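Local coordinates for MOBA relate protein (Mycobacterium sp., PDB 2WAW), which is of unknown function but carries a MobA-like nucleotidyltransferase domain of the GT-A class and so probably binds a nucleoside triphosphate, at residues Q48-T52 with A88-D93; G121-A127 with F139-V145. All coordinates share one frame; numbering follows the deposited sequence. Where two conformers were deposited one is given.

Contact 1. Residues Q48-T52 with A88-D93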
# COMPACT_ATOMS: atom_id res chain seq x y z
N GLN A 48 -13.65 -2.30 -1.84
CA GLN A 48 -13.20 -1.43 -2.91
C GLN A 48 -11.68 -1.48 -2.88
O GLN A 48 -11.10 -1.53 -1.79
CB GLN A 48 -13.68 0.01 -2.65
CG GLN A 48 -13.08 1.06 -3.59
CD GLN A 48 -13.48 2.47 -3.22
OE1 GLN A 48 -13.68 2.80 -2.04
NE2 GLN A 48 -13.57 3.32 -4.23
N LEU A 49 -11.06 -1.42 -4.04
CA LEU A 49 -9.63 -1.33 -4.14
C LEU A 49 -9.20 -0.22 -5.08
O LEU A 49 -9.50 -0.25 -6.20
CB LEU A 49 -9.03 -2.66 -4.57
CG LEU A 49 -7.53 -2.82 -4.71
CD1 LEU A 49 -6.84 -2.48 -3.41
CD2 LEU A 49 -7.22 -4.24 -5.09
N ILE A 50 -8.46 0.73 -4.54
CA ILE A 50 -7.93 1.88 -5.25
C ILE A 50 -6.43 1.73 -5.46
O ILE A 50 -5.74 1.33 -4.60
CB ILE A 50 -8.13 3.17 -4.44
CG1 ILE A 50 -9.61 3.50 -4.27
CG2 ILE A 50 -7.36 4.32 -5.05
CD1 ILE A 50 -9.86 4.56 -3.32
N VAL A 51 -5.98 2.01 -6.66
CA VAL A 51 -4.54 2.02 -6.94
C VAL A 51 -4.17 3.38 -7.49
O VAL A 51 -4.83 3.90 -8.41
CB VAL A 51 -4.17 0.94 -7.99
CG1 VAL A 51 -2.62 0.81 -8.13
CG2 VAL A 51 -4.83 -0.39 -7.65
N THR A 52 -3.11 3.97 -6.92
CA THR A 52 -2.64 5.26 -7.44
C THR A 52 -1.44 5.04 -8.34
O THR A 52 -0.60 4.16 -8.09
CB THR A 52 -2.25 6.27 -6.32
OG1 THR A 52 -1.10 5.76 -5.62
CG2 THR A 52 -3.40 6.45 -5.30
N ALA A 88 -6.46 9.91 -3.72
CA ALA A 88 -7.12 8.63 -3.47
C ALA A 88 -8.27 8.76 -2.50
O ALA A 88 -9.32 8.12 -2.68
CB ALA A 88 -6.12 7.59 -2.97
N LEU A 89 -8.10 9.59 -1.46
CA LEU A 89 -9.12 9.74 -0.42
C LEU A 89 -10.46 10.21 -0.99
O LEU A 89 -11.55 9.81 -0.52
CB LEU A 89 -8.61 10.66 0.72
CG LEU A 89 -7.48 10.07 1.60
CD1 LEU A 89 -6.83 11.14 2.46
CD2 LEU A 89 -7.97 8.92 2.47
N THR A 90 -10.38 11.05 -2.01
CA THR A 90 -11.59 11.61 -2.62
C THR A 90 -12.47 10.53 -3.29
O THR A 90 -13.68 10.72 -3.48
CB THR A 90 -11.24 12.76 -3.59
OG1 THR A 90 -10.63 12.25 -4.77
CG2 THR A 90 -10.30 13.74 -2.92
N TRP A 91 -11.84 9.40 -3.62
CA TRP A 91 -12.47 8.26 -4.28
C TRP A 91 -13.00 7.18 -3.34
O TRP A 91 -13.69 6.26 -3.79
CB TRP A 91 -11.47 7.57 -5.20
CG TRP A 91 -11.18 8.25 -6.48
CD1 TRP A 91 -10.53 9.44 -6.66
CD2 TRP A 91 -11.47 7.74 -7.79
NE1 TRP A 91 -10.43 9.72 -8.01
CE2 TRP A 91 -10.99 8.69 -8.72
CE3 TRP A 91 -12.09 6.58 -8.27
CZ2 TRP A 91 -11.13 8.52 -10.11
CZ3 TRP A 91 -12.22 6.40 -9.65
CH2 TRP A 91 -11.74 7.37 -10.55
N VAL A 92 -12.66 7.27 -2.06
CA VAL A 92 -13.07 6.25 -1.08
C VAL A 92 -14.59 6.23 -0.93
O VAL A 92 -15.21 7.29 -0.75
CB VAL A 92 -12.40 6.50 0.28
CG1 VAL A 92 -12.89 5.51 1.33
CG2 VAL A 92 -10.87 6.37 0.14
N ASP A 93 -15.17 5.07 -1.05
CA ASP A 93 -16.64 4.84 -0.87
C ASP A 93 -17.09 5.42 0.51
O ASP A 93 -16.52 5.13 1.47
CB ASP A 93 -16.95 3.33 -1.02
CG ASP A 93 -18.45 3.01 -1.21
OD1 ASP A 93 -19.29 3.48 -0.43
OD2 ASP A 93 -18.79 2.23 -2.14
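Gln48 and Asp93 approach at one end and Thr52 and Ala88 at the other, their CA atoms 7.4 and 6.9 Å apart, as strand 48-53 passes the C-terminal part of helix 84-90 and the chain that follows it. With no backbone pairing between the segments, side chains bridge the gap. Gln48 spans it with an extended chain, CG anti to the backbone N (chi1 171°) and CD again anti along the chain, which carries the amide to the loop backbone. There it works in both directions: OE1 receives the backbone N of Asp93 at 2.9 Å in an almost straight bond (169° at the hydrogen), while NE2 donates to Trp91 O at 3.0 Å. Trp91 O lies close to the plane of the Gln48 amide, although NE2 stands above the carbonyl plane of Trp91. Beside the amide, Ile50 drives its CD1 methyl among Ala88 O, the Trp91 CB at 3.9 Å and the Val92 CG2 at 4.0 Å; the indole of Trp91 itself leads away. Ala88 CB then fills in between the strand side chains, meeting Thr52 CG2 at 3.8 Å and Ile50 CG2 slightly farther off. The hydroxyl of Thr52 bonds instead with Ser84 OG and Ala12 N. Since OE1 also bonds to Thr7 OG1 and NE2 to Asp70 OD2, each end of the Gln48 amide has two partners; this fixes its rotation and lets one side chain join strands 6-12 and 70-73 to the chain leaving the helix.

Contact 2. Residues G121-A127 with F139-V145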
# COMPACT_ATOMS: atom_id res chain seq x y z
N GLY A 121 -8.34 -2.98 13.81
CA GLY A 121 -8.65 -1.59 13.49
C GLY A 121 -10.08 -1.15 13.75
O GLY A 121 -10.34 0.05 13.88
N ARG A 122 -11.02 -2.08 13.81
CA ARG A 122 -12.39 -1.72 14.22
C ARG A 122 -12.28 -1.03 15.59
O ARG A 122 -11.79 -1.62 16.54
CB ARG A 122 -13.29 -2.96 14.33
CG ARG A 122 -13.25 -3.94 13.16
CD ARG A 122 -13.70 -3.33 11.83
NE ARG A 122 -13.85 -4.34 10.79
CZ ARG A 122 -14.35 -4.11 9.56
NH1 ARG A 122 -14.76 -2.88 9.23
NH2 ARG A 122 -14.46 -5.10 8.69
N GLY A 123 -12.72 0.21 15.68
CA GLY A 123 -12.61 0.93 16.96
C GLY A 123 -11.24 1.43 17.40
O GLY A 123 -11.10 1.93 18.52
N ALA A 124 -10.22 1.29 16.54
CA ALA A 124 -8.95 2.01 16.72
C ALA A 124 -8.86 3.13 15.68
O ALA A 124 -9.34 2.98 14.55
CB ALA A 124 -7.75 1.08 16.60
N THR A 125 -8.25 4.24 16.06
CA THR A 125 -8.08 5.37 15.14
C THR A 125 -7.08 5.05 14.03
O THR A 125 -7.37 5.28 12.85
CB THR A 125 -7.67 6.67 15.89
OG1 THR A 125 -8.69 7.00 16.84
CG2 THR A 125 -7.50 7.83 14.93
N ILE A 126 -5.92 4.50 14.41
CA ILE A 126 -4.92 3.98 13.48
C ILE A 126 -4.50 2.60 13.97
O ILE A 126 -4.47 2.36 15.17
CB ILE A 126 -3.66 4.89 13.43
CG1 ILE A 126 -4.04 6.28 12.88
CG2 ILE A 126 -2.54 4.25 12.62
CD1 ILE A 126 -2.95 7.34 13.04
N ALA A 127 -4.21 1.69 13.05
CA ALA A 127 -3.54 0.45 13.47
C ALA A 127 -2.41 0.13 12.52
O ALA A 127 -2.42 0.54 11.35
CB ALA A 127 -4.53 -0.68 13.53
N PHE A 139 -1.12 -0.54 6.89
CA PHE A 139 -1.62 0.34 7.95
C PHE A 139 -3.14 0.45 7.83
O PHE A 139 -3.68 0.40 6.73
CB PHE A 139 -1.06 1.76 7.83
CG PHE A 139 0.43 1.88 7.99
CD1 PHE A 139 1.16 0.99 8.78
CD2 PHE A 139 1.09 2.93 7.37
CE1 PHE A 139 2.55 1.14 8.94
CE2 PHE A 139 2.48 3.10 7.52
CZ PHE A 139 3.20 2.20 8.29
N TRP A 140 -3.82 0.58 8.97
CA TRP A 140 -5.24 0.92 9.00
C TRP A 140 -5.39 2.35 9.42
O TRP A 140 -4.77 2.77 10.39
CB TRP A 140 -5.97 -0.01 9.97
CG TRP A 140 -7.28 0.52 10.50
CD1 TRP A 140 -7.47 1.22 11.65
CD2 TRP A 140 -8.58 0.33 9.92
NE1 TRP A 140 -8.81 1.49 11.82
CE2 TRP A 140 -9.51 0.96 10.77
CE3 TRP A 140 -9.04 -0.30 8.75
CZ2 TRP A 140 -10.89 0.98 10.49
CZ3 TRP A 140 -10.41 -0.29 8.48
CH2 TRP A 140 -11.32 0.35 9.34
N VAL A 141 -6.23 3.10 8.71
CA VAL A 141 -6.58 4.47 9.09
C VAL A 141 -8.09 4.63 9.04
O VAL A 141 -8.71 4.43 7.99
CB VAL A 141 -5.90 5.52 8.19
CG1 VAL A 141 -6.20 6.95 8.69
CG2 VAL A 141 -4.39 5.28 8.15
N SER A 142 -8.67 5.03 10.18
CA SER A 142 -10.10 5.15 10.36
C SER A 142 -10.57 6.42 9.67
O SER A 142 -9.80 7.37 9.51
CB SER A 142 -10.45 5.20 11.85
OG SER A 142 -9.90 6.37 12.44
N ARG A 143 -11.83 6.42 9.25
CA ARG A 143 -12.43 7.56 8.56
C ARG A 143 -12.27 8.87 9.35
O ARG A 143 -12.07 9.93 8.75
CB ARG A 143 -13.92 7.29 8.32
CG ARG A 143 -14.67 8.51 7.75
CD ARG A 143 -16.05 8.12 7.24
NE ARG A 143 -15.96 7.24 6.09
CZ ARG A 143 -15.75 7.63 4.83
NH1 ARG A 143 -15.61 8.93 4.54
NH2 ARG A 143 -15.68 6.73 3.86
N GLY A 144 -12.30 8.78 10.68
CA GLY A 144 -12.19 9.96 11.54
C GLY A 144 -10.93 10.78 11.37
O GLY A 144 -10.92 11.98 11.67
N VAL A 145 -9.86 10.16 10.87
CA VAL A 145 -8.62 10.90 10.64
C VAL A 145 -8.23 11.04 9.16
O VAL A 145 -7.08 11.38 8.82
CB VAL A 145 -7.46 10.36 11.51
CG1 VAL A 145 -7.75 10.63 12.99
CG2 VAL A 145 -7.26 8.88 11.29
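This is an antiparallel pairing at the open end of the hairpin of strands 126-131 and 134-142, extended by the turn that follows helix 111-121. Ala127 and Trp140 form a hydrogen-bonded pair, Trp140 N reaching Ala127 O at 2.8 Å and Ala127 N reaching Trp140 O at 2.9 Å; Ile126 and Val141 form the adjacent non-hydrogen-bonded pair. Beyond them Thr125 O accepts twice from Ser142: the backbone N comes nearly along the C=O axis, and OG, at 2.8 Å, takes a lone pair in the carbonyl plane. A chi1 of 64° keeps OG near its own backbone N, so that both reach the same oxygen. The Trp140 indole packs against the type II turn of Gly121 to Ala124, which meets it at one face and at the edge. Gly121 CA rests over the five-membered ring, 3.6 Å from its centroid in a CH-pi contact, and at the ring edge NE1 donates to Ala124 O at 3.2 Å. Farther out, Thr125 CG2 presses against Val145 CG1 at 3.4 Å, tight for two methyls, the side chains crossing at about a right angle. Strand 169-173 flanks the hairpin on the Ile126 side and strand 98-103 beyond Val141, placing this antiparallel pair within the mixed sheet of a GT-A-like fold.

Overall arrangement
From the N terminus, the chain lays down strand 6-12, then strand 48-53, and contact 1 (48-52 with 88-93) closes a loop of 35 residues that includes strand 70-73 and most of helix 84-90. Only after this closure do strand 98-103 and helix 111-121 follow, leading to contact 2 (121-127 with 139-145), which closes the much shorter hairpin loop. The two are thus in series, neither nesting nor crossing. Both reach the same mixed sheet, contact 1 toward the 70-73 side and contact 2 toward the 169-173 side, their centres about 16 Å apart. They nevertheless meet, because Arg143 packs its NH2 against Asp93 O and Val92.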